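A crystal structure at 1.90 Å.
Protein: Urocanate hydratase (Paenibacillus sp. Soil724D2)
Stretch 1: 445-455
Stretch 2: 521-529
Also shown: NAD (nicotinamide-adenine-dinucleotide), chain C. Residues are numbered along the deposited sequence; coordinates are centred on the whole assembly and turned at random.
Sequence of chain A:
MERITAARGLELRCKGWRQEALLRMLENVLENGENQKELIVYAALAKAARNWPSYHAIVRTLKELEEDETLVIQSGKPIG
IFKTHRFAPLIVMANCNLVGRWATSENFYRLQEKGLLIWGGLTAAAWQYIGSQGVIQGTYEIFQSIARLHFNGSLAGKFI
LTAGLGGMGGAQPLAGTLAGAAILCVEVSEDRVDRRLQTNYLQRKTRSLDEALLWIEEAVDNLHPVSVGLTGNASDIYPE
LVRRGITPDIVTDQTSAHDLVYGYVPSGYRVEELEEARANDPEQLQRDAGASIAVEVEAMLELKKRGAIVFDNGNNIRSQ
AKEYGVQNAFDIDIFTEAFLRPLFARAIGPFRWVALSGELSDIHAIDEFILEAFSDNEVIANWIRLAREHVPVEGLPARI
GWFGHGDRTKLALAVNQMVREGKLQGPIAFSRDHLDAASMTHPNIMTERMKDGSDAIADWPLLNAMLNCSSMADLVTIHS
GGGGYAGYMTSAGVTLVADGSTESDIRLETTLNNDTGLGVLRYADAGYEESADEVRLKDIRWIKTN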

# COMPACT_ATOMS: atom_id res chain seq x y z
N ILE A 445 -11.00 5.44 12.94
CA ILE A 445 -11.46 4.18 13.50
C ILE A 445 -10.27 3.57 14.22
O ILE A 445 -9.91 4.01 15.32
CB ILE A 445 -12.07 3.24 12.42
CG1 ILE A 445 -13.26 3.90 11.74
CG2 ILE A 445 -12.54 1.91 13.03
CD1 ILE A 445 -14.01 3.00 10.77
N MET A 446 -9.60 2.62 13.58
CA MET A 446 -8.58 1.84 14.28
C MET A 446 -7.54 2.70 14.96
O MET A 446 -7.17 2.45 16.12
CB MET A 446 -7.88 0.88 13.32
CG MET A 446 -6.86 0.02 14.03
SD MET A 446 -7.71 -1.32 14.93
CE MET A 446 -6.36 -2.36 15.47
N THR A 447 -7.00 3.71 14.24
CA THR A 447 -5.83 4.44 14.73
C THR A 447 -6.15 5.91 15.07
O THR A 447 -5.30 6.81 14.92
CB THR A 447 -4.69 4.31 13.71
OG1 THR A 447 -5.13 4.74 12.42
CG2 THR A 447 -4.27 2.84 13.61
N GLU A 448 -7.35 6.17 15.58
CA GLU A 448 -7.69 7.50 16.02
C GLU A 448 -6.98 7.81 17.33
O GLU A 448 -7.05 7.03 18.29
CB GLU A 448 -9.21 7.60 16.20
CG GLU A 448 -9.63 9.00 16.60
CD GLU A 448 -11.13 9.16 16.52
OE1 GLU A 448 -11.76 8.63 15.57
OE2 GLU A 448 -11.70 9.80 17.43
N ARG A 449 -6.27 8.94 17.37
CA ARG A 449 -5.62 9.43 18.59
C ARG A 449 -4.64 8.40 19.15
O ARG A 449 -4.70 8.00 20.32
CB ARG A 449 -6.68 9.86 19.62
CG ARG A 449 -7.45 11.09 19.11
CD ARG A 449 -8.46 11.68 20.07
NE ARG A 449 -8.00 11.50 21.42
CZ ARG A 449 -8.74 11.01 22.40
NH1 ARG A 449 -9.99 10.65 22.15
NH2 ARG A 449 -8.22 10.89 23.61
N MET A 450 -3.72 7.97 18.30
CA MET A 450 -2.65 7.12 18.79
C MET A 450 -1.79 7.93 19.75
O MET A 450 -1.61 9.14 19.57
CB MET A 450 -1.77 6.61 17.63
CG MET A 450 -2.56 5.78 16.66
SD MET A 450 -2.99 4.17 17.38
CE MET A 450 -1.40 3.36 17.32
N LYS A 451 -1.20 7.22 20.71
CA LYS A 451 -0.38 7.87 21.74
C LYS A 451 0.73 8.73 21.13
O LYS A 451 1.02 9.84 21.62
CB LYS A 451 0.23 6.80 22.66
CG LYS A 451 0.80 7.35 23.96
CD LYS A 451 1.65 6.29 24.67
CE LYS A 451 1.95 6.62 26.14
NZ LYS A 451 1.01 5.90 27.11
N ASP A 452 1.34 8.27 20.05
CA ASP A 452 2.44 9.01 19.43
C ASP A 452 2.01 9.86 18.26
O ASP A 452 2.86 10.46 17.60
CB ASP A 452 3.54 8.06 18.98
CG ASP A 452 3.07 7.13 17.90
OD1 ASP A 452 1.83 7.04 17.67
OD2 ASP A 452 3.92 6.49 17.26
N GLY A 453 0.71 9.94 17.97
CA GLY A 453 0.25 10.75 16.87
C GLY A 453 0.40 10.10 15.51
O GLY A 453 0.33 10.80 14.50
N SER A 454 0.61 8.79 15.46
CA SER A 454 0.90 8.11 14.20
C SER A 454 -0.38 7.69 13.48
O SER A 454 -0.37 6.72 12.69
CB SER A 454 1.79 6.90 14.46
OG SER A 454 1.11 5.98 15.28
N ASP A 455 -1.44 8.47 13.65
CA ASP A 455 -2.76 7.98 13.31
C ASP A 455 -2.82 7.63 11.82
O ASP A 455 -3.54 6.71 11.40
CB ASP A 455 -3.80 9.06 13.52
CG ASP A 455 -3.82 9.58 14.95
OD1 ASP A 455 -3.35 8.92 15.87
OD2 ASP A 455 -4.81 10.35 15.16
N LEU A 521 4.35 -5.14 18.07
CA LEU A 521 5.40 -4.13 17.90
C LEU A 521 4.85 -2.82 17.39
O LEU A 521 5.40 -1.76 17.70
CB LEU A 521 6.51 -4.62 16.97
CG LEU A 521 7.37 -5.79 17.45
CD1 LEU A 521 8.64 -5.89 16.64
CD2 LEU A 521 7.72 -5.56 18.93
N ARG A 522 3.76 -2.85 16.59
CA ARG A 522 3.20 -1.59 16.12
C ARG A 522 2.72 -0.73 17.28
O ARG A 522 2.92 0.49 17.28
CB ARG A 522 2.05 -1.86 15.13
CG ARG A 522 1.55 -0.64 14.42
CD ARG A 522 0.37 0.02 15.16
NE ARG A 522 0.04 1.26 14.49
CZ ARG A 522 0.68 2.40 14.70
NH1 ARG A 522 1.66 2.46 15.60
NH2 ARG A 522 0.34 3.49 14.01
N TYR A 523 2.05 -1.34 18.26
CA TYR A 523 1.61 -0.60 19.44
C TYR A 523 2.77 -0.34 20.39
O TYR A 523 2.82 0.72 21.02
CB TYR A 523 0.44 -1.34 20.14
CG TYR A 523 -0.80 -1.10 19.32
CD1 TYR A 523 -1.58 0.02 19.56
CD2 TYR A 523 -1.07 -1.88 18.19
CE1 TYR A 523 -2.66 0.33 18.73
CE2 TYR A 523 -2.15 -1.57 17.35
CZ TYR A 523 -2.93 -0.46 17.63
OH TYR A 523 -4.02 -0.14 16.84
N ALA A 524 3.73 -1.25 20.47
CA ALA A 524 4.92 -0.96 21.27
C ALA A 524 5.64 0.27 20.74
O ALA A 524 6.03 1.16 21.51
CB ALA A 524 5.87 -2.17 21.28
N ASP A 525 5.79 0.36 19.41
CA ASP A 525 6.43 1.51 18.80
C ASP A 525 5.71 2.79 19.15
O ASP A 525 6.34 3.85 19.28
CB ASP A 525 6.47 1.36 17.28
CG ASP A 525 7.18 2.52 16.62
OD1 ASP A 525 8.43 2.48 16.63
OD2 ASP A 525 6.50 3.47 16.14
N ALA A 526 4.38 2.74 19.27
CA ALA A 526 3.68 3.98 19.58
C ALA A 526 3.74 4.32 21.06
O ALA A 526 3.20 5.36 21.46
CB ALA A 526 2.21 3.90 19.14
N GLY A 527 4.34 3.48 21.88
CA GLY A 527 4.56 3.81 23.28
C GLY A 527 3.61 3.16 24.24
O GLY A 527 3.56 3.57 25.41
N TYR A 528 2.82 2.17 23.80
CA TYR A 528 1.82 1.56 24.69
C TYR A 528 2.49 0.58 25.63
O TYR A 528 3.24 -0.30 25.19
CB TYR A 528 0.71 0.87 23.89
CG TYR A 528 -0.21 1.90 23.30
CD1 TYR A 528 -1.25 2.43 24.05
CD2 TYR A 528 0.01 2.38 22.02
CE1 TYR A 528 -2.06 3.42 23.53
CE2 TYR A 528 -0.80 3.36 21.49
CZ TYR A 528 -1.82 3.88 22.24
OH TYR A 528 -2.63 4.85 21.71
N GLU A 529 2.24 0.75 26.92
CA GLU A 529 2.91 -0.06 27.92
C GLU A 529 2.43 -1.51 27.91
O GLU A 529 3.21 -2.42 28.22
CB GLU A 529 2.70 0.61 29.28
CG GLU A 529 3.60 0.15 30.35
CD GLU A 529 5.03 0.04 29.90
OE1 GLU A 529 5.69 -0.85 30.46
OE2 GLU A 529 5.48 0.83 29.03
PA NAD C . -25.13 -3.32 5.67
O1A NAD C . -25.25 -2.23 4.61
O2A NAD C . -25.32 -4.76 5.44
O5B NAD C . -26.45 -2.96 6.68
C5B NAD C . -26.62 -1.62 6.93
C4B NAD C . -28.06 -1.55 7.61
O4B NAD C . -28.46 -0.24 7.92
C3B NAD C . -29.02 -2.09 6.49
O3B NAD C . -29.83 -3.07 7.00
C2B NAD C . -29.84 -0.82 6.12
O2B NAD C . -31.17 -1.09 5.86
C1B NAD C . -29.82 -0.10 7.46
N9A NAD C . -30.01 1.35 7.38
C8A NAD C . -29.54 2.25 6.44
N7A NAD C . -29.90 3.49 6.68
C5A NAD C . -30.64 3.41 7.86
C6A NAD C . -31.31 4.38 8.63
N6A NAD C . -31.30 5.69 8.29
N1A NAD C . -31.97 4.00 9.77
C2A NAD C . -31.97 2.68 10.04
N3A NAD C . -31.38 1.65 9.41
C4A NAD C . -30.72 2.06 8.30
O3 NAD C . -23.87 -2.79 6.42
PN NAD C . -23.12 -3.73 7.47
O1N NAD C . -22.21 -4.83 7.02
O2N NAD C . -24.06 -3.93 8.64
O5D NAD C . -21.96 -2.67 8.19
C5D NAD C . -22.55 -1.48 8.76
C4D NAD C . -21.44 -0.57 9.21
O4D NAD C . -20.48 -1.26 9.98
C3D NAD C . -20.69 -0.21 7.82
O3D NAD C . -20.34 1.17 7.77
C2D NAD C . -19.37 -1.07 7.88
O2D NAD C . -18.25 -0.49 7.35
C1D NAD C . -19.26 -0.84 9.42
N1N NAD C . -18.16 -1.50 10.14
C2N NAD C . -16.95 -0.92 9.81
C3N NAD C . -15.77 -1.34 10.42
C7N NAD C . -14.48 -0.68 9.94
O7N NAD C . -13.46 -0.58 10.62
N7N NAD C . -14.44 -0.24 8.62
C4N NAD C . -15.89 -2.34 11.39
C5N NAD C . -17.14 -2.88 11.70
C6N NAD C . -18.31 -2.43 11.07
O HOH W 1 -6.34 0.74 18.14
O HOH W 2 6.51 6.30 17.42
O HOH W 3 3.93 4.34 15.76
O HOH W 4 -1.23 4.01 11.92

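Which direct hydrogen bonds join the two stretches? There are two. Arg522, on the helix of the second stretch, donates from NH2 to Ser454 OG at 2.9 Å, and the hydroxyl lies at the edge of the guanidinium, near its plane, where the N-H groups point. Ser454 OG in turn donates to Asp452 OD1 at 2.7 Å, so the serine relays the arginine's hydrogen bonding to a carboxylate. The second bond runs the other way across the interface: the backbone amide Lys451 N donates to Tyr528 OH at 2.9 Å, with a bent N-H...O angle of 136°.

How do two aspartates come to sit close together here? Asp452 OD2 and Asp525 OD2 are 4.1 Å apart, an unfavourable pairing of like charges that water helps to offset. Water 3 donates to Asp452 OD2 at 2.6 Å and to Asp525 OD2 at 2.7 Å, while accepting from Arg522 NH1 at 3.0 Å, which links both carboxylates to a positive group. Other waters extend the bridging: water 4 accepts from Arg522 NH2 at 2.7 Å and donates to Ser454 O at 2.9 Å, and water 1 joins Met446 O and Tyr523 OH, each at 2.8 Å.

What backbone arrangement brings these groups together? A type I turn from Met450 to Gly453, closed by Gly453 N bonding to Met450 O at 2.9 Å, meets the end of the helix, and the closest CA atoms are those of Asp452 and Ala526, 5.2 Å apart. Gly527 ends that helix in a Schellman motif, with Gly527 N to Ala524 O at 2.9 Å and Tyr528 N to Tyr523 O at 3.1 Å. Its positive phi suits glycine, and the absent side chain also leaves room for lysine: an ideal CB would lie only 3.2 Å from Lys451 CD. On the first stretch, Asp455 holds the approach to the turn, accepting from Arg449 N at OD2 (3.0 Å) and from Met450 N at OD1 (2.6 Å).

Which side chains fill the space around the polar links? Met450 is central: its CB points sideways, but an all-m side chain brings the terminal methyl into the second stretch. Met450 CE lies over one face of the Arg522 guanidinium, 3.5 Å from Arg522 CZ, and also packs 3.6 Å from Tyr523 CE1 and 4.1 Å from Ala526 CB. Farther along, Met446 CE approaches Tyr523 OH at 3.5 Å. The aliphatic part of Lys451 covers the helix end, with Lys451 CD 3.4 Å from Gly527 O.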